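Local coordinates for protein WYL1 (Ruminococcus sp., PDB 6OAW) that probably modulates the activity of a type VI-D CRISPR-Cas system as an accessory protein containing a WYL domain, at residues Leu86-Phe90 with Val91-Ile95; Glu108-Lys111 with Ser112-Ser116; Ser70-Lys74 with Ser75-Tyr79. All blocks are in the same frame, centred on the assembly; numbering follows the deposited sequence.

Contact 1 (Leu86-Phe90 with Val91-Ile95); sequences LLNAF and VEWQI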
loop_
_atom_site.group_PDB
_atom_site.type_symbol
_atom_site.label_atom_id
_atom_site.label_comp_id
_atom_site.label_asym_id
_atom_site.label_seq_id
_atom_site.Cartn_x
_atom_site.Cartn_y
_atom_site.Cartn_z
ATOM N N LEU B 86 -5.637 13.395 -6.622
ATOM C CA LEU B 86 -4.903 14.083 -7.704
ATOM C C LEU B 86 -3.805 13.135 -8.181
ATOM O O LEU B 86 -2.853 12.937 -7.460
ATOM C CB LEU B 86 -4.365 15.407 -7.154
ATOM C CG LEU B 86 -5.446 16.407 -6.721
ATOM C CD1 LEU B 86 -4.856 17.531 -5.892
ATOM C CD2 LEU B 86 -6.155 16.995 -7.933
ATOM N N LEU B 87 -4.012 12.485 -9.322
ATOM C CA LEU B 87 -3.065 11.502 -9.880
ATOM C C LEU B 87 -1.843 12.247 -10.402
ATOM O O LEU B 87 -2.027 13.286 -11.060
ATOM C CB LEU B 87 -3.702 10.751 -11.050
ATOM C CG LEU B 87 -4.773 9.740 -10.725
ATOM C CD1 LEU B 87 -5.119 8.966 -11.983
ATOM C CD2 LEU B 87 -4.284 8.810 -9.623
ATOM N N ASN B 88 -0.671 11.660 -10.183
ATOM C CA ASN B 88 0.635 12.083 -10.730
ATOM C C ASN B 88 0.571 12.111 -12.263
ATOM O O ASN B 88 1.277 12.939 -12.813
ATOM C CB ASN B 88 1.742 11.202 -10.170
ATOM C CG ASN B 88 1.923 11.434 -8.689
ATOM O OD1 ASN B 88 1.803 12.568 -8.220
ATOM N ND2 ASN B 88 2.186 10.377 -7.939
ATOM N N ALA B 89 -0.287 11.319 -12.919
ATOM C CA ALA B 89 -0.396 11.281 -14.399
ATOM C C ALA B 89 -1.047 12.557 -14.937
ATOM O O ALA B 89 -0.781 12.889 -16.115
ATOM C CB ALA B 89 -1.166 10.077 -14.866
ATOM N N PHE B 90 -1.896 13.206 -14.140
ATOM C CA PHE B 90 -2.486 14.523 -14.482
ATOM C C PHE B 90 -1.517 15.624 -14.019
ATOM O O PHE B 90 -0.916 15.511 -12.950
ATOM C CB PHE B 90 -3.907 14.654 -13.930
ATOM C CG PHE B 90 -4.899 13.839 -14.720
ATOM C CD1 PHE B 90 -5.427 14.310 -15.921
ATOM C CD2 PHE B 90 -5.241 12.552 -14.309
ATOM C CE1 PHE B 90 -6.330 13.544 -16.650
ATOM C CE2 PHE B 90 -6.134 11.791 -15.042
ATOM C CZ PHE B 90 -6.683 12.286 -16.199
ATOM N N VAL B 91 -1.389 16.663 -14.833
ATOM C CA VAL B 91 -0.235 17.606 -14.782
ATOM C C VAL B 91 -0.745 19.015 -14.461
ATOM O O VAL B 91 -0.058 19.695 -13.717
ATOM C CB VAL B 91 0.611 17.575 -16.071
ATOM C CG1 VAL B 91 1.916 18.319 -15.877
ATOM C CG2 VAL B 91 0.913 16.161 -16.549
ATOM N N GLU B 92 -1.906 19.428 -14.970
ATOM C CA GLU B 92 -2.506 20.756 -14.678
ATOM C C GLU B 92 -2.396 21.099 -13.176
ATOM O O GLU B 92 -1.881 22.169 -12.850
ATOM C CB GLU B 92 -3.952 20.785 -15.150
ATOM C CG GLU B 92 -4.678 22.076 -14.808
ATOM C CD GLU B 92 -4.743 23.077 -15.918
ATOM O OE1 GLU B 92 -3.943 24.056 -15.877
ATOM O OE2 GLU B 92 -5.597 22.875 -16.813
ATOM N N TRP B 93 -2.851 20.226 -12.283
ATOM C CA TRP B 93 -2.835 20.532 -10.835
ATOM C C TRP B 93 -1.391 20.756 -10.386
ATOM O O TRP B 93 -1.196 21.551 -9.443
ATOM C CB TRP B 93 -3.544 19.472 -9.986
ATOM C CG TRP B 93 -2.825 18.170 -9.855
ATOM C CD1 TRP B 93 -2.991 17.070 -10.650
ATOM C CD2 TRP B 93 -1.918 17.775 -8.810
ATOM N NE1 TRP B 93 -2.198 16.048 -10.209
ATOM C CE2 TRP B 93 -1.541 16.443 -9.074
ATOM C CE3 TRP B 93 -1.399 18.402 -7.665
ATOM C CZ2 TRP B 93 -0.656 15.745 -8.251
ATOM C CZ3 TRP B 93 -0.508 17.721 -6.858
ATOM C CH2 TRP B 93 -0.138 16.407 -7.151
ATOM N N GLN B 94 -0.438 20.031 -10.974
ATOM C CA GLN B 94 0.970 20.063 -10.508
ATOM C C GLN B 94 1.584 21.390 -10.942
ATOM O O GLN B 94 2.390 21.906 -10.190
ATOM C CB GLN B 94 1.788 18.874 -11.002
ATOM C CG GLN B 94 1.214 17.566 -10.525
ATOM C CD GLN B 94 2.086 16.403 -10.881
ATOM O OE1 GLN B 94 3.213 16.307 -10.405
ATOM N NE2 GLN B 94 1.533 15.481 -11.662
ATOM N N ILE B 95 1.131 21.959 -12.058
ATOM C CA ILE B 95 1.549 23.316 -12.507
ATOM C C ILE B 95 0.898 24.349 -11.587
ATOM O O ILE B 95 1.623 25.204 -11.089
ATOM C CB ILE B 95 1.220 23.558 -13.985
ATOM C CG1 ILE B 95 1.919 22.519 -14.862
ATOM C CG2 ILE B 95 1.547 24.983 -14.404
ATOM C CD1 ILE B 95 3.423 22.446 -14.702
HETATM O O HOH W 1 4.108 13.725 -9.567
#
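Leu-86 lies over one face of the Trp-93 indole, in a CH-pi contact that puts its CB 3.7 Å from the centroid of the five-membered ring. Its branch ends spread the contact across the ring system, CD1 reaching 4.0 Å from Trp-93 CE3 while Leu-86 CD2 sits near Trp-93 CG. On the opposite face lies CG of Gln-94, so aliphatic carbon sandwiches the aromatic plane. Trp-93 holds its CG between its own backbone N and carbonyl carbon (chi1 72°), which turns the indole back over the residues leading into the helix. Tryptophan fits here: its broad faces take aliphatic carbon, its single N-H a turn carbonyl.

Leu-87 to Phe-90 form a type I beta turn directly before helix 92-96. Glu-153 OE2 accepts from Val-91 N and Glu-92 N, and Ser-70 OG probably from Trp-93 N.

The hydrogen bonds tie that turn to the helix. Trp-93 NE1 gives a nearly straight bond (166°) to Leu-87 O, 2.9 Å away in the indole plane; the turn's own Phe-90 N reaches the same oxygen from the other face of the carbonyl. The extended Gln-94 chain carries NE2 to Phe-90 O at 2.8 Å and, by a weak bond, to Asn-88 O, its amide hydrogens suiting these carbonyl oxygens.

A water donates to Gln-94 OE1 at 2.9 Å and more weakly to Asn-88 OD1, linking the two amide side chains.

Contact 2 (Glu108-Lys111 with Ser112-Ser116); sequences EIIK and SYLIS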
loop_
_atom_site.group_PDB
_atom_site.type_symbol
_atom_site.label_atom_id
_atom_site.label_comp_id
_atom_site.label_asym_id
_atom_site.label_seq_id
_atom_site.Cartn_x
_atom_site.Cartn_y
_atom_site.Cartn_z
ATOM N N GLU B 108 8.235 29.816 -14.787
ATOM C CA GLU B 108 8.556 29.182 -16.099
ATOM C C GLU B 108 9.711 28.182 -15.900
ATOM O O GLU B 108 9.640 27.040 -16.428
ATOM C CB GLU B 108 8.808 30.240 -17.184
ATOM C CG GLU B 108 7.525 30.980 -17.610
ATOM C CD GLU B 108 6.417 30.042 -18.100
ATOM O OE1 GLU B 108 6.729 29.136 -18.906
ATOM O OE2 GLU B 108 5.266 30.146 -17.611
ATOM N N ILE B 109 10.715 28.540 -15.103
ATOM C CA ILE B 109 11.841 27.611 -14.826
ATOM C C ILE B 109 11.333 26.398 -14.035
ATOM O O ILE B 109 11.757 25.269 -14.343
ATOM C CB ILE B 109 12.995 28.361 -14.157
ATOM C CG1 ILE B 109 13.649 29.300 -15.183
ATOM C CG2 ILE B 109 13.994 27.387 -13.555
ATOM C CD1 ILE B 109 14.429 30.417 -14.570
ATOM N N ILE B 110 10.417 26.593 -13.090
ATOM C CA ILE B 110 9.901 25.462 -12.281
ATOM C C ILE B 110 9.046 24.586 -13.203
ATOM O O ILE B 110 9.161 23.350 -13.120
ATOM C CB ILE B 110 9.067 25.901 -11.061
ATOM C CG1 ILE B 110 9.780 26.896 -10.146
ATOM C CG2 ILE B 110 8.607 24.654 -10.317
ATOM C CD1 ILE B 110 10.896 26.305 -9.368
ATOM N N LYS B 111 8.146 25.210 -13.960
ATOM C CA LYS B 111 7.279 24.536 -14.961
ATOM C C LYS B 111 8.125 23.632 -15.871
ATOM O O LYS B 111 7.784 22.462 -15.965
ATOM C CB LYS B 111 6.502 25.531 -15.816
ATOM C CG LYS B 111 5.231 26.113 -15.206
ATOM C CD LYS B 111 4.380 26.715 -16.333
ATOM C CE LYS B 111 3.438 27.816 -15.888
ATOM N NZ LYS B 111 2.927 28.528 -17.083
ATOM N N SER B 112 9.213 24.126 -16.470
ATOM C CA SER B 112 10.099 23.302 -17.336
ATOM C C SER B 112 10.727 22.157 -16.526
ATOM O O SER B 112 10.830 21.058 -17.066
ATOM C CB SER B 112 11.166 24.123 -18.010
ATOM O OG SER B 112 10.570 25.174 -18.723
ATOM N N TYR B 113 11.186 22.415 -15.303
ATOM C CA TYR B 113 11.768 21.371 -14.427
ATOM C C TYR B 113 10.737 20.257 -14.210
ATOM O O TYR B 113 11.138 19.084 -14.245
ATOM C CB TYR B 113 12.242 21.942 -13.082
ATOM C CG TYR B 113 12.386 20.920 -11.976
ATOM C CD1 TYR B 113 13.540 20.152 -11.859
ATOM C CD2 TYR B 113 11.374 20.685 -11.059
ATOM C CE1 TYR B 113 13.699 19.207 -10.856
ATOM C CE2 TYR B 113 11.511 19.731 -10.058
ATOM C CZ TYR B 113 12.688 19.002 -9.938
ATOM O OH TYR B 113 12.817 18.013 -8.988
ATOM N N LEU B 114 9.470 20.605 -13.946
ATOM C CA LEU B 114 8.388 19.609 -13.704
ATOM C C LEU B 114 8.063 18.830 -14.997
ATOM O O LEU B 114 7.894 17.595 -14.949
ATOM C CB LEU B 114 7.124 20.311 -13.190
ATOM C CG LEU B 114 7.091 20.654 -11.703
ATOM C CD1 LEU B 114 5.884 21.524 -11.387
ATOM C CD2 LEU B 114 7.039 19.400 -10.844
ATOM N N ILE B 115 7.841 19.522 -16.102
ATOM C CA ILE B 115 7.504 18.870 -17.402
ATOM C C ILE B 115 8.603 17.847 -17.704
ATOM O O ILE B 115 8.261 16.688 -17.912
ATOM C CB ILE B 115 7.343 19.901 -18.534
ATOM C CG1 ILE B 115 6.171 20.852 -18.276
ATOM C CG2 ILE B 115 7.216 19.218 -19.879
ATOM C CD1 ILE B 115 4.973 20.176 -17.683
ATOM N N SER B 116 9.874 18.243 -17.642
ATOM C CA SER B 116 11.018 17.363 -17.985
ATOM C C SER B 116 11.074 16.137 -17.067
ATOM O O SER B 116 11.443 15.078 -17.566
ATOM C CB SER B 116 12.332 18.087 -17.972
ATOM O OG SER B 116 13.403 17.153 -17.900
HETATM O O HOH W 2 8.343 27.010 -19.081
#
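Glu-108 and Ser-112 stand one helical turn apart on helix 104-122, and a water joins their side chains: it donates to Glu-108 OE1 at 2.7 Å and accepts from Ser-112 OG at 2.9 Å. Ser-112 has OG anti to its carbonyl carbon (chi1 -55°), which brings the hydroxyl back along the helix toward Glu-108. The backbone beneath is regular, with Ser-112 N bonded to Glu-108 O at 2.9 Å. Serine suits the exposed place, since its short hydroxyl stays close to the backbone, where it can donate to the water held by Glu-108.

The second carboxylate oxygen faces Lys-111. The Glu-108 chain is bent and the Lys-111 chain is extended beyond CG, and their ends meet in a salt bridge, where Lys-111 NZ lies 2.9 Å from Glu-108 OE2 on its syn lone pair. NZ also has a weak hydrogen bond to Tyr-152 OH.

Ile-115 follows Lys-111 on the same side of the helix; Ile-110, Tyr-113 and Leu-114 face the second subunit. Ile-115 lies alongside the preceding turn, its CG1 3.2 Å from Lys-111 O, and together with Lys-111 it touches Ile-95 of helix 92-96. Ile-110 and Leu-114 are loosely matched, CG2 to CD1 at 4.3 Å. Tyr-113 has CG anti to the backbone N (chi1 159°), so the ring swings out from the helix, with Ile-110 O near its edge. Ile-110 and Leu-114 meet Tyr-113 of the second subunit, and Tyr-113 here packs on Leu-114 of that subunit.

Apolar branches thus join the helix to the partner subunit and to helix 92-96, with the ion pair and the water-bridged serine beside them; the paired charges probably favour an ionised Glu-108, with each carboxylate oxygen holding its own partner.

Contact 3 (Ser70-Lys74 with Ser75-Tyr79); sequences SLKYK and SDDNY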
loop_
_atom_site.group_PDB
_atom_site.type_symbol
_atom_site.label_atom_id
_atom_site.label_comp_id
_atom_site.label_asym_id
_atom_site.label_seq_id
_atom_site.Cartn_x
_atom_site.Cartn_y
_atom_site.Cartn_z
ATOM N N SER B 70 -8.155 17.397 -11.339
ATOM C CA SER B 70 -6.953 18.096 -11.840
ATOM C C SER B 70 -7.390 19.413 -12.489
ATOM O O SER B 70 -6.844 20.454 -12.139
ATOM C CB SER B 70 -6.164 17.233 -12.770
ATOM O OG SER B 70 -4.987 17.909 -13.199
ATOM N N LEU B 71 -8.369 19.378 -13.381
ATOM C CA LEU B 71 -8.798 20.557 -14.177
ATOM C C LEU B 71 -9.299 21.657 -13.231
ATOM O O LEU B 71 -9.062 22.830 -13.519
ATOM C CB LEU B 71 -9.899 20.136 -15.162
ATOM C CG LEU B 71 -10.508 21.269 -15.987
ATOM C CD1 LEU B 71 -9.492 21.785 -17.010
ATOM C CD2 LEU B 71 -11.799 20.838 -16.663
ATOM N N LYS B 72 -9.983 21.294 -12.154
ATOM C CA LYS B 72 -10.697 22.263 -11.289
ATOM C C LYS B 72 -9.898 22.503 -10.000
ATOM O O LYS B 72 -10.466 23.088 -9.073
ATOM C CB LYS B 72 -12.108 21.732 -11.017
ATOM C CG LYS B 72 -12.980 21.586 -12.256
ATOM C CD LYS B 72 -13.487 22.907 -12.748
ATOM C CE LYS B 72 -14.461 22.785 -13.899
ATOM N NZ LYS B 72 -14.609 24.073 -14.618
ATOM N N TYR B 73 -8.630 22.098 -9.950
ATOM C CA TYR B 73 -7.784 22.182 -8.732
ATOM C C TYR B 73 -7.766 23.604 -8.163
ATOM O O TYR B 73 -7.853 23.759 -6.933
ATOM C CB TYR B 73 -6.362 21.705 -9.020
ATOM C CG TYR B 73 -5.396 21.848 -7.871
ATOM C CD1 TYR B 73 -5.478 21.017 -6.774
ATOM C CD2 TYR B 73 -4.380 22.785 -7.897
ATOM C CE1 TYR B 73 -4.573 21.117 -5.731
ATOM C CE2 TYR B 73 -3.466 22.906 -6.857
ATOM C CZ TYR B 73 -3.556 22.052 -5.778
ATOM O OH TYR B 73 -2.674 22.134 -4.746
ATOM N N LYS B 74 -7.677 24.624 -9.011
ATOM C CA LYS B 74 -7.619 26.047 -8.561
ATOM C C LYS B 74 -8.910 26.767 -8.984
ATOM O O LYS B 74 -8.909 28.002 -9.111
ATOM C CB LYS B 74 -6.366 26.736 -9.125
ATOM C CG LYS B 74 -5.584 27.596 -8.129
ATOM C CD LYS B 74 -5.131 26.868 -6.858
ATOM C CE LYS B 74 -4.143 27.653 -6.010
ATOM N NZ LYS B 74 -3.455 26.792 -5.018
ATOM N N SER B 75 -9.982 26.028 -9.209
ATOM C CA SER B 75 -11.298 26.576 -9.599
ATOM C C SER B 75 -11.955 27.256 -8.388
ATOM O O SER B 75 -11.623 26.905 -7.227
ATOM C CB SER B 75 -12.139 25.475 -10.200
ATOM O OG SER B 75 -13.515 25.693 -9.972
ATOM N N ASP B 76 -12.865 28.191 -8.656
ATOM C CA ASP B 76 -13.693 28.889 -7.638
ATOM C C ASP B 76 -14.521 27.863 -6.862
ATOM O O ASP B 76 -14.839 28.136 -5.691
ATOM C CB ASP B 76 -14.605 29.938 -8.283
ATOM C CG ASP B 76 -13.917 31.285 -8.462
ATOM O OD1 ASP B 76 -12.673 31.314 -8.411
ATOM O OD2 ASP B 76 -14.630 32.294 -8.615
ATOM N N ASP B 77 -14.864 26.747 -7.506
ATOM C CA ASP B 77 -15.772 25.719 -6.943
ATOM C C ASP B 77 -14.970 24.418 -6.721
ATOM O O ASP B 77 -15.549 23.323 -6.876
ATOM C CB ASP B 77 -17.048 25.613 -7.800
ATOM C CG ASP B 77 -16.818 25.104 -9.213
ATOM O OD1 ASP B 77 -15.658 24.919 -9.569
ATOM O OD2 ASP B 77 -17.801 24.875 -9.936
ATOM N N ASN B 78 -13.706 24.525 -6.292
ATOM C CA ASN B 78 -12.841 23.357 -5.973
ATOM C C ASN B 78 -13.292 22.688 -4.664
ATOM O O ASN B 78 -12.840 21.547 -4.416
ATOM C CB ASN B 78 -11.346 23.688 -5.960
ATOM C CG ASN B 78 -10.905 24.665 -4.893
ATOM O OD1 ASN B 78 -11.661 25.015 -3.993
ATOM N ND2 ASN B 78 -9.678 25.152 -5.021
ATOM N N TYR B 79 -14.152 23.349 -3.876
ATOM C CA TYR B 79 -14.884 22.720 -2.742
ATOM C C TYR B 79 -15.608 21.450 -3.222
ATOM O O TYR B 79 -15.806 20.536 -2.410
ATOM C CB TYR B 79 -15.870 23.684 -2.074
ATOM C CG TYR B 79 -17.076 24.048 -2.899
ATOM C CD1 TYR B 79 -17.007 25.077 -3.818
ATOM C CD2 TYR B 79 -18.282 23.382 -2.768
ATOM C CE1 TYR B 79 -18.103 25.444 -4.584
ATOM C CE2 TYR B 79 -19.388 23.734 -3.526
ATOM C CZ TYR B 79 -19.298 24.771 -4.441
ATOM O OH TYR B 79 -20.348 25.159 -5.222
#
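Asn-78 reaches back across the turn to Tyr-73, its ND2 giving a hydrogen bond to Tyr-73 O of 3.0 Å and 164°. What makes this possible is the first torsion: Asn-78 holds CG between its backbone N and carbonyl carbon, the crowded position (chi1 64°), which folds the amide back over the first turn, just past the end of helix 55-71. The oxygen lies close to the amide plane, whereas ND2 stands above the plane of the Tyr-73 carbonyl. On the way, Asn-78 CB comes 3.3 Å from Lys-72 O. Asparagine suits this place because its short arm ends in an N-H donor that can reach a nearby main-chain carbonyl.

Lys-72 bends at its second torsion (chi2 -76°), laying its aliphatic part against Ser-75. CB meets Ser-75 CB at 3.8 Å, and CD lies 3.9 Å from that same carbon. Lys-72 CD passes 4.3 Å from Asp-77 OD1, but the chain then runs on away from it and leaves NZ 5.2 Å off, so any attraction between these opposite charges would be weak.

Beneath the side chains, Ser-75 N donates to Lys-72 O at 3.0 Å, closing the first turn. Asp-77 N donates to Ser-75 OG, though the hydroxyl is crowded in the model and its exact place is less sure. Tyr-73 points away and packs on Trp-93 and Glu-96 of helix 92-96.

The whole is characteristic of a chain leaving a helix through two consecutive type I beta turns, Lys-72 to Ser-75 and Ser-75 to Asn-78, the second carrying a probable ST turn at Ser-75.

Overall arrangement
Along the chain the three contacts come in the order 3, 1, 2, strictly in series: none crosses another or encloses it. Contact 3 turns the chain out of helix 55-71, contact 1 closes the turn that leads into helix 92-96, and contact 2 lies within one run of helix 104-122. Contact 1 is the middle member and touches both others. Leu-86 CD1 packs 3.6 Å from Tyr-73 CE1 of contact 3, and Val-91 CG1 lies 4.0 Å from Ile-115 CD1 of contact 2. Contacts 2 and 3 remain apart, their nearest atoms about 10 Å from each other. Together they join three successive helices, the last at the subunit interface.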